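Local coordinates for protein nitrate reductase (Ulva prolifera, PDB 5YLY) that uses FAD in its cytochrome b5 reductase domain, probably to pass electrons from NADH toward the reduction of nitrate to nitrite, the first step of nitrate assimilation, at residues L50-L55 with R99-L104; L64-H69 with M177-K182. One frame throughout, in Å; residues are numbered along the deposited sequence.

Contact 1 of 2, residues L50-L55 with R99-L104; sequences LFRFGL and RGHFDL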
# COMPACT_ATOMS: atom_id res chain seq x y z
N LEU A 50 -1.69 14.29 2.76
CA LEU A 50 -1.18 13.99 1.41
C LEU A 50 -0.03 14.96 1.15
O LEU A 50 -0.19 16.18 1.33
CB LEU A 50 -2.26 14.14 0.32
CG LEU A 50 -1.77 13.77 -1.09
CD1 LEU A 50 -2.82 12.98 -1.91
CD2 LEU A 50 -1.21 15.03 -1.85
N PHE A 51 1.14 14.42 0.79
CA PHE A 51 2.32 15.22 0.48
C PHE A 51 2.54 15.10 -1.01
O PHE A 51 2.71 13.98 -1.51
CB PHE A 51 3.56 14.69 1.23
CG PHE A 51 3.43 14.81 2.72
CD1 PHE A 51 3.81 15.98 3.38
CD2 PHE A 51 2.86 13.79 3.47
CE1 PHE A 51 3.67 16.10 4.76
CE2 PHE A 51 2.68 13.92 4.85
CZ PHE A 51 3.09 15.08 5.49
N ARG A 52 2.55 16.23 -1.72
CA ARG A 52 2.75 16.18 -3.16
C ARG A 52 4.14 16.66 -3.45
O ARG A 52 4.44 17.83 -3.20
CB ARG A 52 1.69 17.05 -3.89
CG ARG A 52 1.86 17.02 -5.43
CD ARG A 52 0.55 17.41 -6.14
NE ARG A 52 -0.50 16.42 -5.85
CZ ARG A 52 -1.75 16.71 -5.47
NH1 ARG A 52 -2.14 17.97 -5.37
NH2 ARG A 52 -2.61 15.73 -5.23
N PHE A 53 5.01 15.76 -3.92
CA PHE A 53 6.41 16.06 -4.17
C PHE A 53 6.68 16.19 -5.63
O PHE A 53 6.28 15.33 -6.41
CB PHE A 53 7.34 14.97 -3.58
CG PHE A 53 7.51 15.04 -2.08
CD1 PHE A 53 8.41 15.93 -1.51
CD2 PHE A 53 6.76 14.22 -1.24
CE1 PHE A 53 8.57 15.99 -0.12
CE2 PHE A 53 6.93 14.27 0.14
CZ PHE A 53 7.85 15.15 0.69
N GLY A 54 7.40 17.24 -6.00
CA GLY A 54 7.74 17.45 -7.40
C GLY A 54 8.94 16.62 -7.81
O GLY A 54 9.80 16.30 -6.99
N LEU A 55 8.97 16.22 -9.08
CA LEU A 55 10.11 15.51 -9.66
C LEU A 55 11.11 16.57 -10.17
O LEU A 55 10.99 17.72 -9.78
CB LEU A 55 9.64 14.52 -10.76
CG LEU A 55 8.62 13.45 -10.24
CD1 LEU A 55 8.26 12.43 -11.32
CD2 LEU A 55 9.14 12.74 -9.01
N ARG A 99 2.83 12.20 -14.32
CA ARG A 99 4.13 12.81 -14.57
C ARG A 99 4.34 14.08 -13.74
O ARG A 99 3.39 14.80 -13.41
CB ARG A 99 4.29 13.15 -16.07
CG ARG A 99 4.41 11.91 -16.95
CD ARG A 99 4.58 12.30 -18.41
NE ARG A 99 4.80 11.14 -19.26
CZ ARG A 99 5.99 10.64 -19.60
NH1 ARG A 99 6.07 9.59 -20.40
NH2 ARG A 99 7.10 11.20 -19.14
N GLY A 100 5.61 14.35 -13.44
CA GLY A 100 6.04 15.57 -12.78
C GLY A 100 5.90 15.64 -11.29
O GLY A 100 6.46 16.55 -10.68
N HIS A 101 5.21 14.66 -10.66
CA HIS A 101 5.09 14.66 -9.21
C HIS A 101 4.64 13.28 -8.76
O HIS A 101 4.18 12.49 -9.58
CB HIS A 101 4.08 15.76 -8.71
CG HIS A 101 2.62 15.48 -9.00
ND1 HIS A 101 2.02 15.96 -10.14
CD2 HIS A 101 1.71 14.80 -8.27
CE1 HIS A 101 0.75 15.55 -10.07
NE2 HIS A 101 0.53 14.85 -8.97
N PHE A 102 4.72 13.02 -7.46
CA PHE A 102 4.12 11.85 -6.83
C PHE A 102 3.43 12.32 -5.56
O PHE A 102 3.85 13.32 -4.94
CB PHE A 102 5.10 10.70 -6.54
CG PHE A 102 6.22 11.02 -5.57
CD1 PHE A 102 6.04 10.84 -4.21
CD2 PHE A 102 7.45 11.49 -6.02
CE1 PHE A 102 7.08 11.14 -3.30
CE2 PHE A 102 8.49 11.76 -5.13
CZ PHE A 102 8.32 11.57 -3.77
N ASP A 103 2.42 11.57 -5.16
CA ASP A 103 1.66 11.88 -3.95
C ASP A 103 1.90 10.80 -2.94
O ASP A 103 1.78 9.64 -3.30
CB ASP A 103 0.16 11.87 -4.28
CG ASP A 103 -0.33 13.00 -5.14
OD1 ASP A 103 0.49 13.88 -5.50
OD2 ASP A 103 -1.52 12.98 -5.51
N LEU A 104 2.11 11.17 -1.67
CA LEU A 104 2.24 10.20 -0.60
C LEU A 104 1.07 10.44 0.31
O LEU A 104 0.84 11.59 0.70
CB LEU A 104 3.51 10.41 0.26
CG LEU A 104 4.85 10.38 -0.39
CD1 LEU A 104 5.91 10.62 0.69
CD2 LEU A 104 5.08 9.01 -1.14

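Contact 2 of 2, residues L64-H69 with M177-K182; sequences LPTGKH and MYQVMK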
# COMPACT_ATOMS: atom_id res chain seq x y z
N LEU A 64 8.48 4.03 -11.37
CA LEU A 64 8.18 3.12 -10.28
C LEU A 64 7.34 1.98 -10.84
O LEU A 64 6.13 2.16 -11.07
CB LEU A 64 7.40 3.83 -9.12
CG LEU A 64 7.14 2.94 -7.87
CD1 LEU A 64 8.47 2.49 -7.20
CD2 LEU A 64 6.27 3.69 -6.84
N PRO A 65 7.93 0.78 -11.05
CA PRO A 65 7.13 -0.35 -11.55
C PRO A 65 6.08 -0.79 -10.53
O PRO A 65 6.27 -0.64 -9.32
CB PRO A 65 8.18 -1.45 -11.77
CG PRO A 65 9.49 -0.74 -11.89
CD PRO A 65 9.34 0.39 -10.88
N THR A 66 4.96 -1.33 -11.04
CA THR A 66 3.86 -1.80 -10.18
C THR A 66 4.37 -2.95 -9.34
O THR A 66 4.89 -3.91 -9.89
CB THR A 66 2.67 -2.24 -11.03
OG1 THR A 66 2.32 -1.18 -11.94
CG2 THR A 66 1.46 -2.62 -10.17
N GLY A 67 4.17 -2.85 -8.02
CA GLY A 67 4.65 -3.85 -7.06
C GLY A 67 5.86 -3.37 -6.27
O GLY A 67 6.22 -3.96 -5.25
N LYS A 68 6.47 -2.25 -6.72
CA LYS A 68 7.63 -1.66 -6.08
C LYS A 68 7.31 -0.36 -5.30
O LYS A 68 6.24 0.26 -5.48
CB LYS A 68 8.75 -1.46 -7.10
CG LYS A 68 9.08 -2.82 -7.77
CD LYS A 68 10.45 -2.88 -8.39
CE LYS A 68 10.67 -4.24 -9.02
NZ LYS A 68 12.03 -4.33 -9.61
N HIS A 69 8.23 0.02 -4.40
CA HIS A 69 8.05 1.22 -3.55
C HIS A 69 9.36 2.05 -3.55
O HIS A 69 10.30 1.73 -4.29
CB HIS A 69 7.66 0.78 -2.12
CG HIS A 69 8.71 -0.02 -1.40
ND1 HIS A 69 8.72 -1.41 -1.44
CD2 HIS A 69 9.70 0.40 -0.57
CE1 HIS A 69 9.74 -1.79 -0.67
NE2 HIS A 69 10.35 -0.73 -0.12
N MET A 177 -1.05 -2.27 -1.89
CA MET A 177 -2.24 -2.92 -2.51
C MET A 177 -2.95 -1.95 -3.45
O MET A 177 -3.25 -2.31 -4.58
CB MET A 177 -3.26 -3.42 -1.44
CG MET A 177 -2.67 -4.37 -0.44
SD MET A 177 -1.74 -5.69 -1.25
CE MET A 177 -0.86 -6.32 0.13
N TYR A 178 -3.20 -0.73 -2.97
CA TYR A 178 -3.88 0.32 -3.75
C TYR A 178 -3.16 0.58 -5.12
O TYR A 178 -3.81 0.69 -6.16
CB TYR A 178 -3.93 1.57 -2.88
CG TYR A 178 -4.77 2.69 -3.45
CD1 TYR A 178 -6.13 2.52 -3.70
CD2 TYR A 178 -4.21 3.93 -3.73
CE1 TYR A 178 -6.92 3.56 -4.21
CE2 TYR A 178 -5.00 5.00 -4.18
CZ TYR A 178 -6.35 4.81 -4.44
OH TYR A 178 -7.11 5.87 -4.90
N GLN A 179 -1.83 0.58 -5.12
CA GLN A 179 -1.06 0.81 -6.34
C GLN A 179 -1.35 -0.34 -7.37
O GLN A 179 -1.59 -0.08 -8.56
CB GLN A 179 0.45 0.84 -6.01
CG GLN A 179 1.33 1.10 -7.24
CD GLN A 179 2.69 0.52 -7.03
OE1 GLN A 179 2.86 -0.69 -6.98
NE2 GLN A 179 3.69 1.37 -6.81
N VAL A 180 -1.34 -1.60 -6.88
CA VAL A 180 -1.61 -2.77 -7.74
C VAL A 180 -3.07 -2.75 -8.21
O VAL A 180 -3.34 -2.99 -9.40
CB VAL A 180 -1.21 -4.11 -7.02
CG1 VAL A 180 -1.54 -5.33 -7.89
CG2 VAL A 180 0.29 -4.11 -6.70
N MET A 181 -4.01 -2.43 -7.30
CA MET A 181 -5.44 -2.37 -7.66
C MET A 181 -5.65 -1.35 -8.78
O MET A 181 -6.30 -1.66 -9.76
CB MET A 181 -6.29 -1.93 -6.43
CG MET A 181 -6.32 -2.97 -5.35
SD MET A 181 -7.12 -2.27 -3.86
CE MET A 181 -8.84 -2.31 -4.44
N LYS A 182 -5.08 -0.16 -8.65
CA LYS A 182 -5.24 0.84 -9.71
C LYS A 182 -4.60 0.41 -11.04
O LYS A 182 -5.19 0.60 -12.11
CB LYS A 182 -4.67 2.17 -9.27
CG LYS A 182 -5.56 2.85 -8.23
CD LYS A 182 -4.82 4.05 -7.66
CE LYS A 182 -4.78 5.20 -8.61
NZ LYS A 182 -3.91 6.28 -8.07

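Contact 1 of 2, residues L50-L55 with R99-L104
G100 O accepts the backbone N-H of L55, 3.0 Å from L55 N, with the donor well above the carbonyl plane. H101 offers one ring face to the aliphatic part of R52, whose CD sits 3.9 Å from the H101 ring centroid in a CH-pi contact. F102 and F53 bond N to O in both directions, an antiparallel hydrogen-bonded pair. With CG between its own N and carbonyl carbon (chi1 63°), the F102 ring swings over F53, and F53 CB lies over its face, 3.5 Å from F102 CZ; the two rings, planes at 27° and centroids 5.5 Å apart, are slid largely clear of each other, while L55 CD2 meets the F102 edge. D103 forms a salt bridge with R52, side-on: R52 NE reaches D103 OD1 at 2.7 Å and R52 NH2 reaches D103 OD2 at 3.0 Å, the latter from above the carboxylate plane. R52 NH1 also bridges to E40, so this arginine links three strands. L104 pairs with F51 (F51 N to L104 O 2.8 Å) and sets CD1 against F53 CE2. This is antiparallel pairing in the FAD-binding beta-barrel of the ferredoxin reductase superfamily, phenylalanines and L104 facing its core.

Contact 2 of 2, residues L64-H69 with M177-K182
Q179 carries the tight part of this contact, reaching from helix 174-185 to the turn at P65-K68 with both ends of its amide. Q179 OE1 accepts the backbone N-H of G67 at 2.7 Å from G67 N, in an almost straight bond (177° at the hydrogen), although the donor is tilted from the plane of the side-chain carbonyl. Q179 NE2 in turn donates to K68 O at 3.1 Å, nearly in line with that carbonyl. One acceptor and one donor, each matched to a backbone group of the loop, fix which way round the amide lies. The side chain gets there because CG is anti to the backbone N (chi1 -179°) and the chain runs on extended. L64 adds an apolar neighbour, its CD2 3.5 Å from Q179 NE2, and T91 also touches Q179. An alanine here would probably leave G67 N and K68 O without these side-chain partners and open a gap beside L64.

The other part is looser and purely apolar. T66 turns CG2 to the helix, 3.9 Å from V180 CA and 4.0 Å from V180 CG2, with no bond between them. On the partly exposed side, the P65 and K68 side chains start off away from the helix, and both touch P141.

G67, at phi 106°, is the third residue of the type II turn closed by K68 N to P65 O, and its N-H is the one taken by Q179 OE1. A glutamine pinning a beta turn thus joins the FAD-binding domain to the NAD-binding domain across their interface.

Contact 1 lies wholly within the FAD-binding domain, whereas contact 2 joins that domain to the NAD-binding one, and their centres are 15 Å apart. They do not touch: the nearest atoms remain about 7 Å from each other. Residues 91-94 lie between them: T94 OG1 accepts from D103 N of contact 1, T93 O accepts from K182 NZ of contact 2, and T91 touches Q179. Contact 1 lies near the flavin: the L104 side chain is about 6 Å from FAD, and about 4 Å from that of Y90, a probable FAD-binding residue. Contact 2 is one residue removed: K68, its side chain about 9 Å from FAD, precedes H69, which touches FAD but not the helix.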